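Local coordinates for putative branched-chain amino acid transport system substrate-binding protein (Rhodopseudomonas palustris, PDB 4F8J) that probably serves as the periplasmic substrate-binding component of an ABC-type importer and holds 4'-hydroxycinnamic acid (p-coumarate) in the cleft between its two lobes, at residues A[24-29]-A[279-284]; A[32-37]-A[286-291]; A[138-143]-A[169-174]; A[194-199]-A[217-222]. All coordinates share one frame; numbering follows the deposited sequence. Where two conformers were deposited one is given.

Contact 1: residues A[24-29]-A[279-284]; sequences GIPERN and SRSQFA. With HC4 (4'-hydroxycinnamic acid), chain E.
P26 and E27 come so close to the first turn of helix 282-302 that the CA atoms of E27 and A284 lie only 4.3 Å apart; A284 has just a methyl as side chain here. The pyrrolidine ring of P26 turns its CB toward helix 282-302: it lies 3.9 Å from A284 CB and 3.5 Å from S281 OG. That hydroxyl caps the helix. S281 is the N-cap of helix 282-302, and its OG, set between the backbone N and the carbonyl carbon (chi1 64°), accepts a nearly straight bond from A284 N at 3.0 Å. P26 has no N-H to give to the preceding turn, and helix 21-29 is kinked there. In the two-lobed periplasmic binding protein fold this is where two helices of one lobe pack side by side, next to the cleft that takes the ligand. E27 passes obliquely over the start of the helix: its CG packs against F283 O, and OE2 reaches F283 CB at 3.4 Å. Its carboxylate plane stands 76° from the F283 ring, and the other oxygen, OE1, is hydrogen-bonded to S77. Q282 and F283 serve the ligand. The Q282 chain, bent at chi2, brings NE2 to the phenolic O4' of 4'-hydroxycinnamic acid at 3.0 Å in a nearly straight bond (N-H...O 170°); NE2 also bonds Q117. F283 presents its ring edge, with CE1 3.9 Å from C5' of the ligand.

Contact 2: residues A[32-37]-A[286-291]; sequences EFVAKE and HSFDAF. With HC4 (4'-hydroxycinnamic acid), chain E.
V34 presses its branched side chain into F291, the two side chains crossing at about a right angle. With CG1 anti to the carbonyl carbon (chi1 -58°), CG2 takes the place between the backbone N and the carbonyl carbon, and from there it sits over the centre of the F291 ring. CG2 is 3.6 Å from the F291 ring centroid and 13° off the ring normal, a clear CH-pi contact over the face. V34 CB meets F291 CG at 3.6 Å, so CB and CG2 both bear on the ring. The other methyl, CG1, lies between F291 CB and the previous turn of the helix, 3.9 Å from F288 CA and 4.2 Å from F288 CD1. F288 has its CG anti to the backbone N (chi1 -179°), which carries the ring to where its edge faces the backbone of the loop: CE1 is 3.9 Å from F33 O. On another side of helix 282-302, H286 points its ring edge at the bound 4'-hydroxycinnamic acid, NE2 hydrogen-bonded to the phenolic O4' at 2.6 Å. F291 also packs on L43 and V45 of strand 41-49, and F33 leans on helix 261-275. The contact between the two segments is thus carried by apolar packing, with one methyl on a ring face at its middle, while H286 makes the polar contact with the ligand.

Contact 3: residues A[138-143]-A[169-174]; sequences VGYIGY and EERFAR. With HC4 (4'-hydroxycinnamic acid), chain E.
Y140, I141 and G142 pair with E169, E170 and R171 as parallel strands. E170 N bonds Y140 O at 2.8 Å, G142 N bonds E170 O, and F172 N bonds G142 O; short CA-H...O contacts, such as I141 CA to E170 O, fill in between. The charged interactions lie on the face of Y140 and E169. R171, bent at chi2 (-57°), grips one oxygen of E169 side-on: NE and NH2 both reach OE2, NE at 2.9 Å. Its NH1 gives a bond in the carbonyl plane to Y143 O at 2.9 Å and also forms a salt bridge with D149. The ring edge of Y140 meets the guanidinium face, the two planes perpendicular. Aromatic and apolar packing follows on from I141, whose CG1 touches F172 CD1 at 3.8 Å. Y143 and F172 form an offset edge-to-face pair, the edge of Y143 toward the face of F172, with planes at 64°. R174 lies over the ring of Y143: CG is 3.7 Å from the Y143 centroid, and farther out the guanidinium sets a face against CE2. This extended chain ends in a two-pronged grip on the ligand carboxylate, NH1 to O1 at 2.8 Å and NH2 to O2 at 2.9 Å, while NE forms a salt bridge with D145. The strands are joined by helix 146-161 in a beta-alpha-beta unit, and strand 165-172 lies at one edge of the sheet; that helix covers the Y140 face, and helices 180-189 and 200-212 pack on I141 and F172.

Contact 4: residues A[194-199]-A[217-222]; sequences ILVGAS and GLIYQT. With HC4 (4'-hydroxycinnamic acid), chain E.
V196 and Q221 lie side by side and point the same way, the amide of Q221 folding back at chi2 (-79°) so that NE2 rests 3.7 Å from V196 CG2. NE2 bonds Q207, and I219 completes the patch by touching V196 CG2 with its own CG2 at 3.9 Å. On the other face, L195 and Y220 cross at about a right angle; L195 CD1 comes within 4.0 Å of Y220 CB, while the tyrosine runs off to bond H129. Between these faces run the parallel-strand bonds: I194 N to L218 O, Y220 N to I194 O and V196 N to Y220 O, the last 2.8 Å long. Beyond them the strands part, and a water accepts from T222 N at 2.9 Å, with V196 O and Q221 OE1 each 2.7 Å from it. T222 turns CG2 to V196 O, and its OG1 bonds Y147. Past the strand end, S199 OG donates to ligand O2 at 2.6 Å. Strand 193-197, helix 200-212 and strand 218-221 make a beta-alpha-beta crossover, and the ligand is met where the first strand gives way to its helix, at the C-terminal ends of the parallel strands as in other periplasmic binding proteins.

The bound 4'-hydroxycinnamic acid ties the four contacts together. Contacts 1 and 2 share helix 282-302 and hold its phenol end; they touch through E27 O and S287 OG, 2.8 Å apart, with centres about 12 Å apart. Contacts 3 and 4 supply groups to its carboxylate and are neighbours in one sheet, joined by I141 O to G197 N at 2.7 Å and by Y143 OH to S199 OG, with centres about 9 Å apart. Between the pairs nothing touches: contacts 2 and 3 have centres about 34 Å apart, and contacts 1 and 4 approach to about 6 Å between nearest atoms. The ligand bridges that gap, consistent with a cleft that closes round its substrate.

Contact 1: residues A[24-29]-A[279-284]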
# COMPACT_ATOMS: atom_id res chain seq x y z
N GLY A 24 -8.23 -0.38 6.13
CA GLY A 24 -8.66 0.96 6.43
C GLY A 24 -8.69 1.36 7.90
O GLY A 24 -8.47 2.54 8.23
N ILE A 25 -9.00 0.42 8.79
CA ILE A 25 -9.04 0.74 10.21
C ILE A 25 -7.70 1.29 10.70
O ILE A 25 -7.66 2.33 11.34
CB ILE A 25 -9.55 -0.48 11.04
CG1 ILE A 25 -11.05 -0.57 10.86
CG2 ILE A 25 -9.21 -0.30 12.52
CD1 ILE A 25 -11.69 -1.85 11.43
N PRO A 26 -6.59 0.59 10.40
CA PRO A 26 -5.31 1.19 10.77
C PRO A 26 -5.00 2.53 10.10
O PRO A 26 -4.37 3.38 10.70
CB PRO A 26 -4.28 0.15 10.38
CG PRO A 26 -5.03 -1.13 10.38
CD PRO A 26 -6.42 -0.80 9.93
N GLU A 27 -5.44 2.69 8.86
CA GLU A 27 -5.21 3.96 8.15
C GLU A 27 -5.93 5.08 8.87
O GLU A 27 -5.38 6.18 9.04
CB GLU A 27 -5.65 3.83 6.68
CG GLU A 27 -4.65 2.95 5.96
CD GLU A 27 -5.00 2.43 4.61
OE1 GLU A 27 -6.14 2.60 4.13
OE2 GLU A 27 -4.09 1.76 4.05
N ARG A 28 -7.18 4.84 9.26
CA ARG A 28 -7.94 5.84 10.01
C ARG A 28 -7.32 6.10 11.40
O ARG A 28 -7.17 7.23 11.83
CB ARG A 28 -9.42 5.45 10.11
CG ARG A 28 -10.27 6.42 10.94
CD ARG A 28 -11.75 6.03 10.94
NE ARG A 28 -12.48 6.89 11.89
CZ ARG A 28 -12.61 6.61 13.19
NH1 ARG A 28 -13.27 7.47 13.99
NH2 ARG A 28 -12.10 5.50 13.70
N ASN A 29 -6.99 5.04 12.11
CA ASN A 29 -6.39 5.17 13.44
C ASN A 29 -5.08 5.93 13.43
O ASN A 29 -4.78 6.60 14.39
CB ASN A 29 -6.20 3.79 14.06
CG ASN A 29 -7.49 3.18 14.52
OD1 ASN A 29 -8.53 3.85 14.57
ND2 ASN A 29 -7.45 1.89 14.84
N SER A 279 1.09 -4.40 16.70
CA SER A 279 -0.07 -3.95 15.91
C SER A 279 0.33 -3.03 14.77
O SER A 279 -0.55 -2.61 14.04
CB SER A 279 -1.14 -3.24 16.78
OG SER A 279 -0.64 -2.12 17.51
N ARG A 280 1.64 -2.77 14.61
CA ARG A 280 2.13 -2.09 13.41
C ARG A 280 1.59 -2.70 12.14
O ARG A 280 1.32 -3.92 12.10
CB ARG A 280 3.66 -2.11 13.39
CG ARG A 280 4.28 -3.48 13.25
CD ARG A 280 5.78 -3.47 13.46
NE ARG A 280 6.10 -3.07 14.81
CZ ARG A 280 7.34 -2.94 15.27
NH1 ARG A 280 8.37 -3.19 14.47
NH2 ARG A 280 7.54 -2.55 16.52
N SER A 281 1.46 -1.89 11.09
CA SER A 281 1.03 -2.41 9.81
C SER A 281 1.60 -1.63 8.66
O SER A 281 1.86 -0.44 8.76
CB SER A 281 -0.51 -2.45 9.69
OG SER A 281 -1.06 -1.16 9.72
N GLN A 282 1.67 -2.32 7.52
CA GLN A 282 1.89 -1.69 6.20
C GLN A 282 0.93 -0.51 5.98
O GLN A 282 1.32 0.52 5.45
CB GLN A 282 1.67 -2.76 5.13
CG GLN A 282 1.81 -2.30 3.69
CD GLN A 282 3.23 -2.15 3.20
OE1 GLN A 282 4.19 -2.32 3.96
NE2 GLN A 282 3.37 -1.77 1.91
N PHE A 283 -0.31 -0.67 6.44
CA PHE A 283 -1.42 0.21 6.04
C PHE A 283 -1.46 1.52 6.84
O PHE A 283 -1.57 2.61 6.28
CB PHE A 283 -2.73 -0.59 6.14
CG PHE A 283 -2.59 -1.99 5.55
CD1 PHE A 283 -2.18 -2.14 4.22
CD2 PHE A 283 -2.74 -3.10 6.35
CE1 PHE A 283 -2.00 -3.42 3.68
CE2 PHE A 283 -2.54 -4.37 5.80
CZ PHE A 283 -2.17 -4.50 4.48
N ALA A 284 -1.31 1.41 8.16
CA ALA A 284 -1.25 2.59 9.02
C ALA A 284 -0.17 3.53 8.49
O ALA A 284 -0.31 4.72 8.52
CB ALA A 284 -0.91 2.19 10.45
C1 HC4 E . -5.62 -4.12 -3.16
O1 HC4 E . -6.12 -3.68 -4.21
O2 HC4 E . -6.28 -4.84 -2.36
C2 HC4 E . -4.23 -3.82 -2.74
C3 HC4 E . -4.03 -3.40 -1.49
C1' HC4 E . -2.72 -2.89 -0.99
C2' HC4 E . -1.47 -3.35 -1.45
C3' HC4 E . -0.30 -2.78 -0.98
C4' HC4 E . -0.29 -1.76 -0.05
C5' HC4 E . -1.52 -1.30 0.42
C6' HC4 E . -2.68 -1.87 -0.07
O4' HC4 E . 0.86 -1.19 0.45

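Contact 2: residues A[32-37]-A[286-291]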
# COMPACT_ATOMS: atom_id res chain seq x y z
N GLU A 32 -4.68 9.78 14.31
CA GLU A 32 -4.46 10.33 15.64
C GLU A 32 -3.03 10.88 15.87
O GLU A 32 -2.82 11.74 16.72
CB GLU A 32 -4.77 9.24 16.68
CG GLU A 32 -4.68 9.77 18.10
CD GLU A 32 -5.24 8.85 19.16
OE1 GLU A 32 -5.86 7.81 18.83
OE2 GLU A 32 -5.02 9.19 20.37
N PHE A 33 -2.07 10.36 15.10
CA PHE A 33 -0.65 10.60 15.36
C PHE A 33 0.02 11.48 14.32
O PHE A 33 1.25 11.65 14.36
CB PHE A 33 0.06 9.25 15.45
CG PHE A 33 -0.68 8.24 16.33
CD1 PHE A 33 -0.98 8.55 17.64
CD2 PHE A 33 -1.09 7.02 15.83
CE1 PHE A 33 -1.70 7.64 18.43
CE2 PHE A 33 -1.78 6.11 16.63
CZ PHE A 33 -2.07 6.43 17.91
N VAL A 34 -0.76 11.99 13.36
CA VAL A 34 -0.23 12.93 12.37
C VAL A 34 -0.33 14.37 12.83
O VAL A 34 -0.98 14.70 13.83
CB VAL A 34 -0.91 12.75 10.99
CG1 VAL A 34 -0.72 11.30 10.51
CG2 VAL A 34 -2.38 13.13 11.00
N ALA A 35 0.29 15.25 12.04
CA ALA A 35 0.24 16.69 12.29
C ALA A 35 -1.20 17.18 12.41
O ALA A 35 -2.08 16.76 11.63
CB ALA A 35 0.92 17.44 11.12
N LYS A 36 -1.43 18.09 13.35
CA LYS A 36 -2.72 18.77 13.47
C LYS A 36 -2.71 20.17 12.86
O LYS A 36 -3.74 20.79 12.74
CB LYS A 36 -3.14 18.89 14.93
CG LYS A 36 -3.53 17.56 15.56
CD LYS A 36 -4.13 17.78 16.94
CE LYS A 36 -5.08 16.67 17.41
NZ LYS A 36 -4.70 15.30 16.97
N GLU A 37 -1.54 20.58 12.40
CA GLU A 37 -1.28 21.95 11.98
C GLU A 37 -0.01 21.92 11.14
O GLU A 37 0.94 21.22 11.49
CB GLU A 37 -1.05 22.77 13.23
CG GLU A 37 -1.22 24.25 13.10
CD GLU A 37 -1.05 24.91 14.46
OE1 GLU A 37 0.07 24.85 14.99
OE2 GLU A 37 -2.04 25.41 15.01
N HIS A 286 0.80 4.14 5.49
CA HIS A 286 0.50 4.93 4.29
C HIS A 286 -0.19 6.25 4.61
O HIS A 286 0.16 7.28 4.03
CB HIS A 286 -0.29 4.18 3.25
CG HIS A 286 0.40 2.93 2.74
ND1 HIS A 286 1.75 2.87 2.52
CD2 HIS A 286 -0.11 1.66 2.44
CE1 HIS A 286 2.07 1.63 2.07
NE2 HIS A 286 0.95 0.90 1.99
N SER A 287 -1.16 6.22 5.53
CA SER A 287 -1.80 7.49 5.89
C SER A 287 -0.85 8.35 6.71
O SER A 287 -0.77 9.56 6.49
CB SER A 287 -3.17 7.29 6.57
OG SER A 287 -2.95 6.55 7.73
N PHE A 288 -0.05 7.75 7.60
CA PHE A 288 0.96 8.50 8.37
C PHE A 288 1.95 9.17 7.41
O PHE A 288 2.25 10.36 7.51
CB PHE A 288 1.70 7.52 9.31
CG PHE A 288 2.74 8.14 10.17
CD1 PHE A 288 2.42 8.73 11.41
CD2 PHE A 288 4.05 8.12 9.78
CE1 PHE A 288 3.42 9.27 12.20
CE2 PHE A 288 5.04 8.65 10.57
CZ PHE A 288 4.71 9.24 11.77
N ASP A 289 2.41 8.41 6.42
CA ASP A 289 3.42 8.91 5.49
C ASP A 289 2.82 10.01 4.60
O ASP A 289 3.54 10.94 4.21
CB ASP A 289 3.97 7.81 4.61
CG ASP A 289 4.87 6.85 5.37
OD1 ASP A 289 5.19 7.14 6.55
OD2 ASP A 289 5.34 5.86 4.76
N ALA A 290 1.54 9.88 4.24
CA ALA A 290 0.92 10.91 3.40
C ALA A 290 1.01 12.28 4.11
O ALA A 290 1.28 13.32 3.46
CB ALA A 290 -0.51 10.54 3.06
N PHE A 291 0.83 12.30 5.43
CA PHE A 291 1.01 13.53 6.21
C PHE A 291 2.45 14.00 6.33
O PHE A 291 2.70 15.19 6.34
CB PHE A 291 0.32 13.44 7.59
CG PHE A 291 -1.18 13.61 7.53
CD1 PHE A 291 -2.03 12.58 7.06
CD2 PHE A 291 -1.76 14.83 7.88
CE1 PHE A 291 -3.40 12.77 6.96
CE2 PHE A 291 -3.13 15.01 7.78
CZ PHE A 291 -3.95 13.99 7.35
C1 HC4 E . -5.62 -4.12 -3.16
O1 HC4 E . -6.12 -3.68 -4.21
O2 HC4 E . -6.28 -4.84 -2.36
C2 HC4 E . -4.23 -3.82 -2.74
C3 HC4 E . -4.03 -3.40 -1.49
C1' HC4 E . -2.72 -2.89 -0.99
C2' HC4 E . -1.47 -3.35 -1.45
C3' HC4 E . -0.30 -2.78 -0.98
C4' HC4 E . -0.29 -1.76 -0.05
C5' HC4 E . -1.52 -1.30 0.42
C6' HC4 E . -2.68 -1.87 -0.07
O4' HC4 E . 0.86 -1.19 0.45

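Contact 3: residues A[138-143]-A[169-174]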
# COMPACT_ATOMS: atom_id res chain seq x y z
N VAL A 138 7.04 -21.52 -11.12
CA VAL A 138 6.23 -20.68 -10.25
C VAL A 138 4.76 -20.76 -10.69
O VAL A 138 4.44 -20.82 -11.91
CB VAL A 138 6.77 -19.23 -10.23
CG1 VAL A 138 6.67 -18.61 -11.60
CG2 VAL A 138 6.01 -18.37 -9.24
N GLY A 139 3.86 -20.83 -9.71
CA GLY A 139 2.44 -20.68 -9.97
C GLY A 139 1.92 -19.37 -9.39
O GLY A 139 2.51 -18.82 -8.48
N TYR A 140 0.80 -18.88 -9.92
CA TYR A 140 0.18 -17.65 -9.42
C TYR A 140 -1.25 -17.90 -9.04
O TYR A 140 -1.97 -18.63 -9.74
CB TYR A 140 0.23 -16.58 -10.50
CG TYR A 140 -0.36 -15.26 -10.08
CD1 TYR A 140 0.35 -14.41 -9.23
CD2 TYR A 140 -1.61 -14.83 -10.55
CE1 TYR A 140 -0.19 -13.20 -8.80
CE2 TYR A 140 -2.13 -13.60 -10.16
CZ TYR A 140 -1.40 -12.78 -9.32
OH TYR A 140 -1.91 -11.55 -8.91
N ILE A 141 -1.65 -17.34 -7.91
CA ILE A 141 -3.06 -17.20 -7.53
C ILE A 141 -3.27 -15.79 -7.01
O ILE A 141 -2.59 -15.34 -6.08
CB ILE A 141 -3.51 -18.27 -6.50
CG1 ILE A 141 -4.99 -18.08 -6.21
CG2 ILE A 141 -2.65 -18.23 -5.22
CD1 ILE A 141 -5.60 -19.25 -5.47
N GLY A 142 -4.18 -15.06 -7.65
CA GLY A 142 -4.46 -13.68 -7.28
C GLY A 142 -5.82 -13.19 -7.69
O GLY A 142 -6.59 -13.94 -8.31
N TYR A 143 -6.14 -11.96 -7.35
CA TYR A 143 -7.47 -11.43 -7.66
C TYR A 143 -7.72 -11.38 -9.15
O TYR A 143 -6.81 -11.11 -9.94
CB TYR A 143 -7.66 -10.02 -7.14
CG TYR A 143 -7.55 -9.83 -5.65
CD1 TYR A 143 -8.07 -10.76 -4.77
CD2 TYR A 143 -7.06 -8.65 -5.14
CE1 TYR A 143 -7.99 -10.56 -3.38
CE2 TYR A 143 -6.96 -8.44 -3.77
CZ TYR A 143 -7.46 -9.37 -2.90
OH TYR A 143 -7.40 -9.17 -1.53
N GLU A 169 -1.60 -20.47 -13.56
CA GLU A 169 -2.19 -19.19 -13.20
C GLU A 169 -3.66 -19.41 -12.82
O GLU A 169 -4.43 -20.00 -13.58
CB GLU A 169 -2.13 -18.20 -14.36
CG GLU A 169 -2.84 -16.89 -14.03
CD GLU A 169 -3.29 -16.07 -15.24
OE1 GLU A 169 -3.04 -16.46 -16.39
OE2 GLU A 169 -3.90 -15.02 -15.05
N GLU A 170 -4.03 -18.97 -11.62
CA GLU A 170 -5.40 -19.08 -11.15
C GLU A 170 -5.84 -17.75 -10.55
O GLU A 170 -5.02 -16.99 -9.98
CB GLU A 170 -5.49 -20.19 -10.09
CG GLU A 170 -5.15 -21.58 -10.63
CD GLU A 170 -6.22 -22.15 -11.56
OE1 GLU A 170 -7.41 -21.85 -11.31
OE2 GLU A 170 -5.90 -22.95 -12.48
N ARG A 171 -7.13 -17.43 -10.69
CA ARG A 171 -7.68 -16.21 -10.11
C ARG A 171 -8.85 -16.50 -9.16
O ARG A 171 -9.47 -17.57 -9.23
CB ARG A 171 -8.12 -15.23 -11.22
CG ARG A 171 -7.01 -14.79 -12.18
CD ARG A 171 -5.77 -14.12 -11.58
NE ARG A 171 -4.96 -13.64 -12.71
CZ ARG A 171 -4.91 -12.39 -13.17
NH1 ARG A 171 -5.51 -11.38 -12.55
NH2 ARG A 171 -4.20 -12.12 -14.26
N PHE A 172 -9.13 -15.54 -8.28
CA PHE A 172 -10.30 -15.58 -7.39
C PHE A 172 -10.76 -14.17 -7.14
O PHE A 172 -10.05 -13.22 -7.43
CB PHE A 172 -10.04 -16.33 -6.07
CG PHE A 172 -9.12 -15.66 -5.09
CD1 PHE A 172 -7.74 -15.68 -5.28
CD2 PHE A 172 -9.62 -15.04 -3.94
CE1 PHE A 172 -6.90 -15.12 -4.34
CE2 PHE A 172 -8.78 -14.46 -3.00
CZ PHE A 172 -7.41 -14.49 -3.22
N ALA A 173 -12.02 -14.03 -6.73
CA ALA A 173 -12.58 -12.72 -6.43
C ALA A 173 -12.46 -12.42 -4.95
O ALA A 173 -12.51 -13.31 -4.09
CB ALA A 173 -14.04 -12.64 -6.87
N ARG A 174 -12.31 -11.13 -4.65
CA ARG A 174 -12.11 -10.65 -3.29
C ARG A 174 -13.07 -11.27 -2.27
O ARG A 174 -12.63 -11.70 -1.20
CB ARG A 174 -12.22 -9.12 -3.24
CG ARG A 174 -11.02 -8.42 -3.84
CD ARG A 174 -11.29 -6.94 -4.07
NE ARG A 174 -10.20 -6.36 -4.85
CZ ARG A 174 -9.11 -5.78 -4.34
NH1 ARG A 174 -8.17 -5.37 -5.15
NH2 ARG A 174 -8.96 -5.68 -3.02
C1 HC4 E . -5.62 -4.12 -3.16
O1 HC4 E . -6.12 -3.68 -4.21
O2 HC4 E . -6.28 -4.84 -2.36
C2 HC4 E . -4.23 -3.82 -2.74
C3 HC4 E . -4.03 -3.40 -1.49
C1' HC4 E . -2.72 -2.89 -0.99
C2' HC4 E . -1.47 -3.35 -1.45
C3' HC4 E . -0.30 -2.78 -0.98
C4' HC4 E . -0.29 -1.76 -0.05
C5' HC4 E . -1.52 -1.30 0.42
C6' HC4 E . -2.68 -1.87 -0.07
O4' HC4 E . 0.86 -1.19 0.45

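Contact 4: residues A[194-199]-A[217-222]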
# COMPACT_ATOMS: atom_id res chain seq x y z
N ILE A 194 4.81 -20.62 -5.22
CA ILE A 194 3.59 -19.94 -5.65
C ILE A 194 3.58 -18.49 -5.11
O ILE A 194 3.96 -18.22 -3.96
CB ILE A 194 2.35 -20.71 -5.16
CG1 ILE A 194 2.26 -22.03 -5.90
CG2 ILE A 194 1.06 -19.89 -5.29
CD1 ILE A 194 1.25 -23.02 -5.34
N LEU A 195 3.23 -17.56 -6.00
CA LEU A 195 3.04 -16.16 -5.63
C LEU A 195 1.55 -15.95 -5.46
O LEU A 195 0.75 -16.28 -6.35
CB LEU A 195 3.53 -15.23 -6.75
CG LEU A 195 3.20 -13.74 -6.58
CD1 LEU A 195 3.93 -13.19 -5.34
CD2 LEU A 195 3.61 -12.97 -7.84
N VAL A 196 1.18 -15.38 -4.31
CA VAL A 196 -0.21 -15.05 -4.01
C VAL A 196 -0.38 -13.55 -4.22
O VAL A 196 0.32 -12.79 -3.58
CB VAL A 196 -0.58 -15.38 -2.55
CG1 VAL A 196 -2.03 -14.97 -2.28
CG2 VAL A 196 -0.37 -16.84 -2.26
N GLY A 197 -1.28 -13.15 -5.13
CA GLY A 197 -1.55 -11.73 -5.39
C GLY A 197 -2.87 -11.24 -4.81
O GLY A 197 -3.90 -11.22 -5.46
N ALA A 198 -2.84 -10.83 -3.55
CA ALA A 198 -4.05 -10.50 -2.85
C ALA A 198 -3.63 -9.58 -1.69
O ALA A 198 -2.50 -9.06 -1.69
CB ALA A 198 -4.75 -11.78 -2.36
N SER A 199 -4.55 -9.34 -0.76
CA SER A 199 -4.32 -8.36 0.29
C SER A 199 -5.19 -8.67 1.49
O SER A 199 -6.18 -9.35 1.37
CB SER A 199 -4.62 -6.96 -0.25
OG SER A 199 -5.98 -6.84 -0.65
N GLY A 217 5.89 -26.37 -1.52
CA GLY A 217 6.85 -25.37 -2.02
C GLY A 217 6.86 -24.06 -1.26
O GLY A 217 6.13 -23.88 -0.28
N LEU A 218 7.73 -23.14 -1.69
CA LEU A 218 7.76 -21.84 -1.05
C LEU A 218 6.53 -21.02 -1.44
O LEU A 218 6.06 -21.11 -2.59
CB LEU A 218 9.03 -21.10 -1.41
CG LEU A 218 10.38 -21.68 -0.99
CD1 LEU A 218 11.48 -20.66 -1.34
CD2 LEU A 218 10.46 -22.01 0.49
N ILE A 219 5.97 -20.28 -0.48
CA ILE A 219 4.87 -19.34 -0.76
C ILE A 219 5.32 -17.92 -0.55
O ILE A 219 6.01 -17.59 0.47
CB ILE A 219 3.59 -19.64 0.05
CG1 ILE A 219 3.12 -21.06 -0.26
CG2 ILE A 219 2.49 -18.59 -0.27
CD1 ILE A 219 2.00 -21.57 0.65
N TYR A 220 5.02 -17.10 -1.56
CA TYR A 220 5.36 -15.68 -1.58
C TYR A 220 4.11 -14.83 -1.57
O TYR A 220 3.15 -15.09 -2.30
CB TYR A 220 6.20 -15.38 -2.83
CG TYR A 220 7.60 -15.98 -2.80
CD1 TYR A 220 7.82 -17.32 -3.11
CD2 TYR A 220 8.70 -15.20 -2.47
CE1 TYR A 220 9.08 -17.85 -3.10
CE2 TYR A 220 9.98 -15.74 -2.45
CZ TYR A 220 10.17 -17.06 -2.77
OH TYR A 220 11.44 -17.60 -2.74
N GLN A 221 4.18 -13.80 -0.73
CA GLN A 221 3.08 -12.86 -0.47
C GLN A 221 3.49 -11.45 -0.83
O GLN A 221 4.66 -11.05 -0.66
CB GLN A 221 2.60 -12.90 0.99
CG GLN A 221 1.91 -14.18 1.41
CD GLN A 221 0.46 -14.26 0.96
OE1 GLN A 221 -0.14 -13.25 0.53
NE2 GLN A 221 -0.16 -15.43 1.14
N THR A 222 2.49 -10.70 -1.33
CA THR A 222 2.65 -9.29 -1.66
C THR A 222 2.56 -8.38 -0.43
O THR A 222 2.20 -8.81 0.69
CB THR A 222 1.59 -8.79 -2.68
OG1 THR A 222 0.31 -8.60 -2.05
CG2 THR A 222 1.44 -9.69 -3.88
C1 HC4 E . -5.62 -4.12 -3.16
O1 HC4 E . -6.12 -3.68 -4.21
O2 HC4 E . -6.28 -4.84 -2.36
C2 HC4 E . -4.23 -3.82 -2.74
C3 HC4 E . -4.03 -3.40 -1.49
C1' HC4 E . -2.72 -2.89 -0.99
C2' HC4 E . -1.47 -3.35 -1.45
C3' HC4 E . -0.30 -2.78 -0.98
C4' HC4 E . -0.29 -1.76 -0.05
C5' HC4 E . -1.52 -1.30 0.42
C6' HC4 E . -2.68 -1.87 -0.07
O4' HC4 E . 0.86 -1.19 0.45
O HOH W 1 -0.34 -11.37 -1.42